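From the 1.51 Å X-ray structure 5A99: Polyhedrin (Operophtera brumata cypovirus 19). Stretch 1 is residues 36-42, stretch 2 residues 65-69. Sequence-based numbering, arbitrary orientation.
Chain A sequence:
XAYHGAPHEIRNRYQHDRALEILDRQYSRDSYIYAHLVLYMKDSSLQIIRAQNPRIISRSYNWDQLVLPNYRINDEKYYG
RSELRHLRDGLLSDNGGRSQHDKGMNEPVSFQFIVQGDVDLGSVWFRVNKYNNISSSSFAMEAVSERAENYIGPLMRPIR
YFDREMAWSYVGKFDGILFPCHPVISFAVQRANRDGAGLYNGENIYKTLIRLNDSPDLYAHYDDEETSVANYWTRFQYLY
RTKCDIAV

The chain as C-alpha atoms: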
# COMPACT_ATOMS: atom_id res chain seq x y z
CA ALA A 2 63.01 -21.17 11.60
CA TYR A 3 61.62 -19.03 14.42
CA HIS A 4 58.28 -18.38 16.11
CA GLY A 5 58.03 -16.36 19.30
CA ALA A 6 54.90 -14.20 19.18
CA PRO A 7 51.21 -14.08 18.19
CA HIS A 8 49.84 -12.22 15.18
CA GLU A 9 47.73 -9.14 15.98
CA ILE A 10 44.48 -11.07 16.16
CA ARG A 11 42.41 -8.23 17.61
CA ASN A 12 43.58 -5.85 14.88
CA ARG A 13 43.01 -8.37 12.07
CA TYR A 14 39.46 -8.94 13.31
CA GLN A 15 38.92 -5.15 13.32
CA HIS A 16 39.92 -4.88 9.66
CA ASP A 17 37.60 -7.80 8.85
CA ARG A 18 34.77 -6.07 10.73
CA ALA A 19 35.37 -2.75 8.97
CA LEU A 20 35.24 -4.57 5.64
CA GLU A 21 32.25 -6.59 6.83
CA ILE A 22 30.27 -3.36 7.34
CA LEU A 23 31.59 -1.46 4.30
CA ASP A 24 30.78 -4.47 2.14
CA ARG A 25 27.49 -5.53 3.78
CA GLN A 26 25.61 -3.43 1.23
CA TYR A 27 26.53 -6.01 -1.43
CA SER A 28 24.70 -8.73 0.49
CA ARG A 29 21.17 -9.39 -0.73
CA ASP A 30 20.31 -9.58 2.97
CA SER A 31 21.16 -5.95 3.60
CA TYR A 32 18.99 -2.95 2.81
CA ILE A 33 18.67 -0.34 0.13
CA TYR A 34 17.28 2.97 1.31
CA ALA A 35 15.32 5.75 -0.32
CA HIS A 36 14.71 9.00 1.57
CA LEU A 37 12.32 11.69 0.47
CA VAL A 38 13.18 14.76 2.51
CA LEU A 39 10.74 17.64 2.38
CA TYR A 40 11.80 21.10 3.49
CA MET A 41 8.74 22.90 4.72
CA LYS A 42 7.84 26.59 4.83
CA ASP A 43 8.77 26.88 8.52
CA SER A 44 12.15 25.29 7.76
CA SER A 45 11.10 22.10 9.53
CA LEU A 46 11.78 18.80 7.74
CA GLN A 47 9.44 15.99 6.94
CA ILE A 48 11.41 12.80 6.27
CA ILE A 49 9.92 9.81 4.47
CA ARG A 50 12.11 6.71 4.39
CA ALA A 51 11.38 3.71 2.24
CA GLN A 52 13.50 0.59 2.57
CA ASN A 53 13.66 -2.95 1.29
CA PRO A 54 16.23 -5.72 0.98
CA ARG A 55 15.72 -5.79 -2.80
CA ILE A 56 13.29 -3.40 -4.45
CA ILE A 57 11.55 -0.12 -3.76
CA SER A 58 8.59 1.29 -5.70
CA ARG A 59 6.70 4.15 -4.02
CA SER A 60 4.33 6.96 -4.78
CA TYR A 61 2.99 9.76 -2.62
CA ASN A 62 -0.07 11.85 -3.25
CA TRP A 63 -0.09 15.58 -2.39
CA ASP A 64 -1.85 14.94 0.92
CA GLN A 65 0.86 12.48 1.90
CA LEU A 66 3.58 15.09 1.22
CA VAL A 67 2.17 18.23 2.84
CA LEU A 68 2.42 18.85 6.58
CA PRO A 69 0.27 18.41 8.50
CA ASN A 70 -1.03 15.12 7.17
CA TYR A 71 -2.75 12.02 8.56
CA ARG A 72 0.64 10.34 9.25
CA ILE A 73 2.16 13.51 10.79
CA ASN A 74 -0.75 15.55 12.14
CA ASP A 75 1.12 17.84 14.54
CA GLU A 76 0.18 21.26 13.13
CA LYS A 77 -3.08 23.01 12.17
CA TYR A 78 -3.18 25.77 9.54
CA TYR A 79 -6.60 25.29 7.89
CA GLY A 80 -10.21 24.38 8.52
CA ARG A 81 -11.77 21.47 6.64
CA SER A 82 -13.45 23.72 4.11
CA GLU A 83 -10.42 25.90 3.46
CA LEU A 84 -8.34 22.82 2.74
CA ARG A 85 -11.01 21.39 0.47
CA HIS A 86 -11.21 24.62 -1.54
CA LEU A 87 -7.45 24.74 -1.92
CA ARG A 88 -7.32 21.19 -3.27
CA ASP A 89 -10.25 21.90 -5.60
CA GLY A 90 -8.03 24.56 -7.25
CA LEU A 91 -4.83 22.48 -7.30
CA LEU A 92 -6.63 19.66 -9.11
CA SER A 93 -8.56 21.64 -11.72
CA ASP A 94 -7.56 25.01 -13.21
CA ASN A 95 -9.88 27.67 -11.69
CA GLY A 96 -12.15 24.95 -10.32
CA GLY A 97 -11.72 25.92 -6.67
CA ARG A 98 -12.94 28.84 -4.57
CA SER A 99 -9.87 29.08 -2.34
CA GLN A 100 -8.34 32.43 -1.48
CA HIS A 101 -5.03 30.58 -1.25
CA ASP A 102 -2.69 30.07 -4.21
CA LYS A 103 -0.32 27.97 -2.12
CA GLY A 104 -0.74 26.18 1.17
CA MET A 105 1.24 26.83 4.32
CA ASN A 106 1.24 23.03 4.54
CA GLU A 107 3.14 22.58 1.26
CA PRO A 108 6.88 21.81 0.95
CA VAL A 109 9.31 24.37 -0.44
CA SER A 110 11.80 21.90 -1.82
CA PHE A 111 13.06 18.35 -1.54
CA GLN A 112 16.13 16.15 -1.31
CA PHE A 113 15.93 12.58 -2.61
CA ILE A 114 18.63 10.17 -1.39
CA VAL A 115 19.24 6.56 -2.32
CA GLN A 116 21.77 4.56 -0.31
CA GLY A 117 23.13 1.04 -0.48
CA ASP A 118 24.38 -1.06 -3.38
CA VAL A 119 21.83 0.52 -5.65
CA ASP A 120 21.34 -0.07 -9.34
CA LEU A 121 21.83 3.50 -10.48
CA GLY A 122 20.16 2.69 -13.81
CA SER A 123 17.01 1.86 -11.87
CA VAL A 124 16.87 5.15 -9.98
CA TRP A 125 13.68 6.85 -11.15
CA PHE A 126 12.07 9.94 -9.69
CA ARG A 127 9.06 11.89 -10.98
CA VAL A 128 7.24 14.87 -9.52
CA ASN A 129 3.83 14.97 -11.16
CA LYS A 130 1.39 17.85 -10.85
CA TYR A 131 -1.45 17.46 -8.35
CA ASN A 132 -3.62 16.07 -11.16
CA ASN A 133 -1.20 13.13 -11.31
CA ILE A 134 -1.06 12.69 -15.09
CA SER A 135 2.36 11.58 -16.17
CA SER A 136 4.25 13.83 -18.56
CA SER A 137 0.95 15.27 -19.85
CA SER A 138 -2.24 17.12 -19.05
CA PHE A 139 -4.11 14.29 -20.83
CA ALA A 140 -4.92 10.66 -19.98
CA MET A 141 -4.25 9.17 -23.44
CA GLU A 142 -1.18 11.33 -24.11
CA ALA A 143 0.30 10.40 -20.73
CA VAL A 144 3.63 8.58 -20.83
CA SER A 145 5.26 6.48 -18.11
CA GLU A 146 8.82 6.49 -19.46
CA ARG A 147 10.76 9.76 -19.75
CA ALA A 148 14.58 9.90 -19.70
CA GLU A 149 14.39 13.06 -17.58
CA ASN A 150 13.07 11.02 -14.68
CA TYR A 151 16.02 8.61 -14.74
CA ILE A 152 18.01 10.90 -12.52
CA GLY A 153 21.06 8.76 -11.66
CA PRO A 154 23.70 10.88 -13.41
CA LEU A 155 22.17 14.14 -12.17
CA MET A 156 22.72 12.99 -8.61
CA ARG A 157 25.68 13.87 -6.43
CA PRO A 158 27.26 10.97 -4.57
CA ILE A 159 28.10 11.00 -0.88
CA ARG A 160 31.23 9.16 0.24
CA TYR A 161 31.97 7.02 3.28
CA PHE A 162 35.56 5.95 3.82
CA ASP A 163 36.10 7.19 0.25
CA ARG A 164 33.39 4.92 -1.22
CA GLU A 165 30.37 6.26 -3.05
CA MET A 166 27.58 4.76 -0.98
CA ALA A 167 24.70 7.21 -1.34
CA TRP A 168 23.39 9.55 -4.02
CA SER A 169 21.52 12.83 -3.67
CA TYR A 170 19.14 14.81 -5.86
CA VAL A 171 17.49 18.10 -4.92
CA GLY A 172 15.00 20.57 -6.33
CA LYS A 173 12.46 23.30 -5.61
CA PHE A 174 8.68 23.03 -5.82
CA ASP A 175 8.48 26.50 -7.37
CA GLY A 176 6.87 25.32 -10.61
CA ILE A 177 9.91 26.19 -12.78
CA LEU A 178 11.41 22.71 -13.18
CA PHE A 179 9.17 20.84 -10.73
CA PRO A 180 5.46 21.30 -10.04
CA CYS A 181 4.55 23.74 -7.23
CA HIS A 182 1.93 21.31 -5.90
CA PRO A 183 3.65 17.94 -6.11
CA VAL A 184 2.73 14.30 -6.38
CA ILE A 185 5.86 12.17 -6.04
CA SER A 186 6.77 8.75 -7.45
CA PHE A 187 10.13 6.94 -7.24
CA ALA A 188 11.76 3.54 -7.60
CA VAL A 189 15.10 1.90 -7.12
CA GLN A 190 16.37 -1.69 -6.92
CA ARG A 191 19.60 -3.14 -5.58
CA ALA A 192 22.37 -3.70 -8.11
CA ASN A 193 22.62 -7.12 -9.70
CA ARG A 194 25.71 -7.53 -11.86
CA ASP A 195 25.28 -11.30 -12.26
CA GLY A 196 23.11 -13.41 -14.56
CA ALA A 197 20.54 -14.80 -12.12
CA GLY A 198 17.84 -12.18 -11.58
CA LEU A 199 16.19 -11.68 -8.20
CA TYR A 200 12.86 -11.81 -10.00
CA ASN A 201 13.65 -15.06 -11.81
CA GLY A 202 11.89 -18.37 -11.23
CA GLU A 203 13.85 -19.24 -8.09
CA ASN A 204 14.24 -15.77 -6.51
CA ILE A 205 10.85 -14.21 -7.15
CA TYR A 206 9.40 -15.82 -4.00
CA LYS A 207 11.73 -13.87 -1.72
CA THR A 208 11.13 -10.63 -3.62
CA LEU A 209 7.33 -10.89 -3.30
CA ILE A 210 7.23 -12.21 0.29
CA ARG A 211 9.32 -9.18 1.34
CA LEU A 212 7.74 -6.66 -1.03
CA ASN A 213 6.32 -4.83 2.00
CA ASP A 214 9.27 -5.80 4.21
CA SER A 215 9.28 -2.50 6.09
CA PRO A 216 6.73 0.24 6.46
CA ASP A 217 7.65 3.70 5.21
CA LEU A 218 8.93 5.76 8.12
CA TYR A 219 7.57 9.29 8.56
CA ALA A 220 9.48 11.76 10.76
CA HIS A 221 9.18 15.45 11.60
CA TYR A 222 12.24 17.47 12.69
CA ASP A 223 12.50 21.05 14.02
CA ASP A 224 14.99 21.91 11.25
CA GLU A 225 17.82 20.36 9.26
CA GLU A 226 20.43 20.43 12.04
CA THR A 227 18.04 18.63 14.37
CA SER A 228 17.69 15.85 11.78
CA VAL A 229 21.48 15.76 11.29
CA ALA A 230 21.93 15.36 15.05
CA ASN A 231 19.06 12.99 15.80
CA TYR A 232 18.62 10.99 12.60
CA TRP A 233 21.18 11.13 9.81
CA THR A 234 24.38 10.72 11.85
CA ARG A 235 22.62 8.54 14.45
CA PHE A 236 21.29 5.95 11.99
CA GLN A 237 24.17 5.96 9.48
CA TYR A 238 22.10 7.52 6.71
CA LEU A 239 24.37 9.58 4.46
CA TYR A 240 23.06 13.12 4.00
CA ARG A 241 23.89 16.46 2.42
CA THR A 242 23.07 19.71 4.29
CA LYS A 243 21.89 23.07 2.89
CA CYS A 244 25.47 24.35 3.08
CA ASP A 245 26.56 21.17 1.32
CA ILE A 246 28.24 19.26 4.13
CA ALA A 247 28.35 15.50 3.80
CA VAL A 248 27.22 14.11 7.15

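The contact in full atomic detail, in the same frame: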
# COMPACT_ATOMS: atom_id res chain seq x y z
N HIS A 36 15.24 7.94 0.72
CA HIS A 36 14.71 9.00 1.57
C HIS A 36 14.12 10.11 0.73
O HIS A 36 14.77 10.62 -0.19
CB HIS A 36 15.80 9.61 2.44
CG HIS A 36 16.11 8.82 3.67
ND1 HIS A 36 17.11 7.88 3.72
CD2 HIS A 36 15.56 8.85 4.92
CE1 HIS A 36 17.17 7.36 4.93
NE2 HIS A 36 16.23 7.92 5.67
N LEU A 37 12.89 10.49 1.04
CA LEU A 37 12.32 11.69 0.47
C LEU A 37 12.26 12.71 1.60
O LEU A 37 11.53 12.53 2.57
CB LEU A 37 10.94 11.40 -0.12
CG LEU A 37 10.21 12.60 -0.72
CD1 LEU A 37 11.07 13.35 -1.73
CD2 LEU A 37 8.89 12.15 -1.37
N VAL A 38 13.07 13.74 1.47
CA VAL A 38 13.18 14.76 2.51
C VAL A 38 12.49 16.01 2.02
O VAL A 38 12.83 16.55 0.97
CB VAL A 38 14.64 15.09 2.83
CG1 VAL A 38 14.73 16.12 3.99
CG2 VAL A 38 15.40 13.83 3.14
N LEU A 39 11.51 16.47 2.78
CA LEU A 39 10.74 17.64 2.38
C LEU A 39 11.03 18.81 3.31
O LEU A 39 10.85 18.72 4.52
CB LEU A 39 9.25 17.31 2.40
CG LEU A 39 8.93 16.09 1.53
CD1 LEU A 39 7.53 15.56 1.76
CD2 LEU A 39 9.13 16.45 0.06
N TYR A 40 11.50 19.91 2.72
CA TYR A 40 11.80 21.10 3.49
C TYR A 40 10.59 22.02 3.45
O TYR A 40 10.18 22.49 2.39
CB TYR A 40 13.05 21.77 2.93
CG TYR A 40 14.21 20.81 2.86
CD1 TYR A 40 15.03 20.59 3.97
CD2 TYR A 40 14.46 20.09 1.70
CE1 TYR A 40 16.08 19.70 3.91
CE2 TYR A 40 15.51 19.20 1.63
CZ TYR A 40 16.31 19.01 2.74
OH TYR A 40 17.35 18.12 2.67
N MET A 41 10.03 22.24 4.62
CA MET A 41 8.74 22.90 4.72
C MET A 41 8.93 24.42 4.88
O MET A 41 10.05 24.93 5.00
CB MET A 41 7.94 22.30 5.89
CG MET A 41 7.86 20.76 5.90
SD MET A 41 7.39 19.92 4.36
CE MET A 41 5.69 20.43 4.24
N LYS A 42 7.82 25.14 4.87
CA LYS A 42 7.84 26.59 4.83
C LYS A 42 8.28 27.21 6.16
O LYS A 42 8.66 28.38 6.23
CB LYS A 42 6.47 27.10 4.38
CG LYS A 42 6.16 26.71 2.94
CD LYS A 42 4.81 27.21 2.43
CE LYS A 42 4.74 27.07 0.90
NZ LYS A 42 3.49 27.54 0.29
N GLN A 65 -0.09 13.27 1.15
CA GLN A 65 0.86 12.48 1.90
C GLN A 65 2.22 13.17 1.95
O GLN A 65 3.13 12.68 2.60
CB GLN A 65 0.97 11.08 1.29
CG GLN A 65 -0.39 10.39 1.24
CD GLN A 65 -0.37 9.15 0.37
OE1 GLN A 65 0.26 9.12 -0.69
NE2 GLN A 65 -1.07 8.12 0.80
N LEU A 66 2.33 14.32 1.28
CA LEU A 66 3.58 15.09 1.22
C LEU A 66 3.51 16.40 2.02
O LEU A 66 4.51 16.88 2.54
CB LEU A 66 3.94 15.40 -0.24
CG LEU A 66 4.20 14.20 -1.15
CD1 LEU A 66 4.26 14.62 -2.62
CD2 LEU A 66 5.46 13.49 -0.74
N VAL A 67 2.33 16.99 2.09
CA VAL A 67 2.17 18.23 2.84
C VAL A 67 2.34 17.94 4.33
O VAL A 67 2.34 16.78 4.75
CB VAL A 67 0.79 18.85 2.60
CG1 VAL A 67 0.63 19.22 1.14
CG2 VAL A 67 -0.32 17.90 3.05
N LEU A 68 2.50 18.98 5.13
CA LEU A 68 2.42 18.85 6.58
C LEU A 68 1.60 20.02 7.14
O LEU A 68 1.93 21.17 6.92
CB LEU A 68 3.81 18.82 7.21
CG LEU A 68 3.89 18.32 8.66
CD1 LEU A 68 5.34 17.94 9.02
CD2 LEU A 68 3.36 19.37 9.64
N PRO A 69 0.56 19.72 7.93
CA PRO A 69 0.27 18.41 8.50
C PRO A 69 -0.41 17.44 7.54
O PRO A 69 -1.01 17.84 6.52
CB PRO A 69 -0.68 18.75 9.66
CG PRO A 69 -1.41 19.96 9.17
CD PRO A 69 -0.41 20.74 8.36

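A β-strand can pack against an irregular segment without a single hydrogen bond between them, and this pair of stretches in a cypovirus polyhedrin illustrates the principle. The backbones stay well apart: the CA atoms of Leu-39 and Leu-66 are 7.7 Å from each other, as are those of Met-41 and Leu-68. Alternation along the extended chain sends Leu-37, Leu-39 and Met-41 toward the second stretch, while His-36, Val-38 and Tyr-40 lie out of reach.

The apolar contacts centre on Leu-66. Its CA-to-CB bond points sideways, yet the end of the side chain comes nearer, so that one methyl serves two strand residues: Leu-66 CD2 lies 3.7 Å from Leu-37 CD2 and 3.8 Å from Leu-39 CD1. Farther along, the Met-41 side chain, with all three chi angles in m, brings its CE to 3.9 Å from Leu-68 CB.

A second group sets methyl groups against backbone atoms. Leu-39 CD1 approaches Leu-66 O to 3.4 Å, and Met-41 CE comes within 3.6 Å of Leu-68 N; these are packing contacts, since a methyl carbon is no conventional hydrogen-bonding partner. Val-67, its CA-to-CB bond directed away, contributes little. The summed buried surface is a modest 224 Å², nearly all of it from Leu-66, Met-41, Leu-39, Leu-68 and Leu-37.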